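Local coordinates for Glyoxalase/Bleomycin resistance protein (Bacillus cereus ATCC 14579, PDB 1XQA) that binds a magnesium ion and is possibly a glyoxalase or bleomycin resistance protein, though its actual function is unknown, at residues E19-Y24 with F107-M112. Residues are numbered along the deposited sequence; the frame is centred on the assembly and turned at random.
Sequences EFLEKY and FTIEVM
L21 and I109 are the residues whose CA atoms come nearest, 10.0 Å apart, so segments 19-24 and 107-112 meet only through side chains, with no hydrogen bond across them. Within the helical turn, K23 N donates to E19 O and Y24 N to F20 O. The I109 side chain projects toward the helix and ends in CD1, which touches both L21 and F20. L21 CD2 lies 3.8 Å from I109 CD1, the two side chains crossing at a slant. F20 and I109 run past each other in opposite directions: F20 CE2 is 3.9 Å from I109 CD1, which sits at the edge of the ring, near the ring plane, rather than over a face. With F20 CG anti to the backbone N (chi1 -176°), the ring reaches out from the helix toward the strand. This is apolar packing of a helix on a mixed four-stranded sheet, consistent with the paired βαβββ modules of the vicinal oxygen chelate (glyoxalase) fold. Helix 14-25 packs here on strands 107-112 and 64-67, where F66 touches both L21 and I109. The F20 ring also meets that of F86, their planes at about 60°, and touches L81 of helix 71-83. E110, next to I109, extends its side chain on the other face of the strand from I109; together with H63 it belongs to the magnesium site.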
# COMPACT_ATOMS: atom_id res chain seq x y z
N GLU A 19 -1.93 -7.10 2.38
CA GLU A 19 -2.05 -5.69 2.69
C GLU A 19 -0.70 -5.13 3.19
O GLU A 19 -0.35 -4.00 2.88
CB GLU A 19 -3.24 -5.43 3.63
CG GLU A 19 -2.93 -5.48 5.09
CD GLU A 19 -4.19 -5.47 5.96
OE1 GLU A 19 -4.09 -5.94 7.12
OE2 GLU A 19 -5.26 -5.02 5.49
N PHE A 20 0.05 -5.95 3.92
CA PHE A 20 1.40 -5.59 4.38
C PHE A 20 2.34 -5.39 3.19
O PHE A 20 3.08 -4.39 3.12
CB PHE A 20 1.94 -6.70 5.29
CG PHE A 20 3.28 -6.38 5.91
CD1 PHE A 20 3.36 -5.51 7.00
CD2 PHE A 20 4.46 -6.97 5.41
CE1 PHE A 20 4.59 -5.23 7.59
CE2 PHE A 20 5.70 -6.69 6.00
CZ PHE A 20 5.76 -5.81 7.10
N LEU A 21 2.29 -6.32 2.23
CA LEU A 21 3.17 -6.24 1.05
C LEU A 21 2.82 -5.05 0.16
O LEU A 21 3.71 -4.40 -0.41
CB LEU A 21 3.13 -7.56 0.26
CG LEU A 21 3.81 -8.74 0.96
CD1 LEU A 21 3.36 -10.05 0.30
CD2 LEU A 21 5.36 -8.59 0.98
N GLU A 22 1.53 -4.74 0.07
CA GLU A 22 1.08 -3.54 -0.64
C GLU A 22 1.55 -2.26 0.03
O GLU A 22 2.13 -1.40 -0.62
CB GLU A 22 -0.44 -3.52 -0.77
CG GLU A 22 -0.92 -4.58 -1.74
CD GLU A 22 -2.41 -4.82 -1.68
OE1 GLU A 22 -3.08 -4.35 -0.73
OE2 GLU A 22 -2.91 -5.52 -2.57
N LYS A 23 1.32 -2.16 1.33
CA LYS A 23 1.64 -0.94 2.06
C LYS A 23 3.14 -0.63 2.11
O LYS A 23 3.56 0.49 1.79
CB LYS A 23 1.09 -1.01 3.48
CG LYS A 23 1.22 0.32 4.23
CD LYS A 23 0.50 0.28 5.54
CE LYS A 23 0.69 1.60 6.25
NZ LYS A 23 -0.22 1.73 7.44
N TYR A 24 3.94 -1.63 2.49
CA TYR A 24 5.36 -1.39 2.77
C TYR A 24 6.31 -1.69 1.59
O TYR A 24 7.41 -1.13 1.51
CB TYR A 24 5.79 -2.13 4.04
CG TYR A 24 5.05 -1.60 5.25
CD1 TYR A 24 5.40 -0.38 5.82
CD2 TYR A 24 3.96 -2.29 5.77
CE1 TYR A 24 4.69 0.14 6.90
CE2 TYR A 24 3.24 -1.78 6.86
CZ TYR A 24 3.62 -0.57 7.41
OH TYR A 24 2.91 -0.08 8.48
N PHE A 107 6.02 -15.21 7.93
CA PHE A 107 7.34 -15.37 7.31
C PHE A 107 8.16 -14.11 7.54
O PHE A 107 7.61 -13.04 7.83
CB PHE A 107 7.21 -15.66 5.81
CG PHE A 107 6.61 -14.54 5.03
CD1 PHE A 107 7.42 -13.66 4.32
CD2 PHE A 107 5.23 -14.33 5.03
CE1 PHE A 107 6.86 -12.60 3.61
CE2 PHE A 107 4.67 -13.29 4.33
CZ PHE A 107 5.49 -12.41 3.61
N THR A 108 9.48 -14.23 7.41
CA THR A 108 10.41 -13.14 7.67
C THR A 108 10.80 -12.49 6.35
O THR A 108 11.05 -13.19 5.36
CB THR A 108 11.66 -13.68 8.37
OG1 THR A 108 11.24 -14.26 9.61
CG2 THR A 108 12.70 -12.57 8.63
N ILE A 109 10.86 -11.16 6.36
CA ILE A 109 11.30 -10.39 5.23
C ILE A 109 12.62 -9.70 5.58
O ILE A 109 12.81 -9.22 6.70
CB ILE A 109 10.24 -9.32 4.85
CG1 ILE A 109 9.07 -9.99 4.11
CG2 ILE A 109 10.86 -8.20 4.00
CD1 ILE A 109 7.87 -9.06 3.86
N GLU A 110 13.53 -9.69 4.62
CA GLU A 110 14.77 -8.94 4.75
C GLU A 110 14.71 -7.65 3.91
O GLU A 110 14.25 -7.66 2.77
CB GLU A 110 15.91 -9.83 4.25
CG GLU A 110 17.25 -9.18 4.16
CD GLU A 110 18.20 -9.97 3.27
OE1 GLU A 110 17.71 -10.74 2.42
OE2 GLU A 110 19.42 -9.82 3.41
N VAL A 111 15.23 -6.56 4.47
CA VAL A 111 15.26 -5.29 3.76
C VAL A 111 16.71 -4.84 3.81
O VAL A 111 17.28 -4.79 4.88
CB VAL A 111 14.33 -4.23 4.42
CG1 VAL A 111 14.36 -2.90 3.64
CG2 VAL A 111 12.88 -4.78 4.56
N MSE A 112 17.30 -4.56 2.65
CA MSE A 112 18.73 -4.27 2.61
C MSE A 112 19.16 -3.39 1.45
O MSE A 112 18.43 -3.22 0.48
CB MSE A 112 19.54 -5.58 2.58
CG MSE A 112 19.49 -6.32 1.26
SE MSE A 112 17.77 -7.11 0.82
CE MSE A 112 18.41 -8.42 -0.50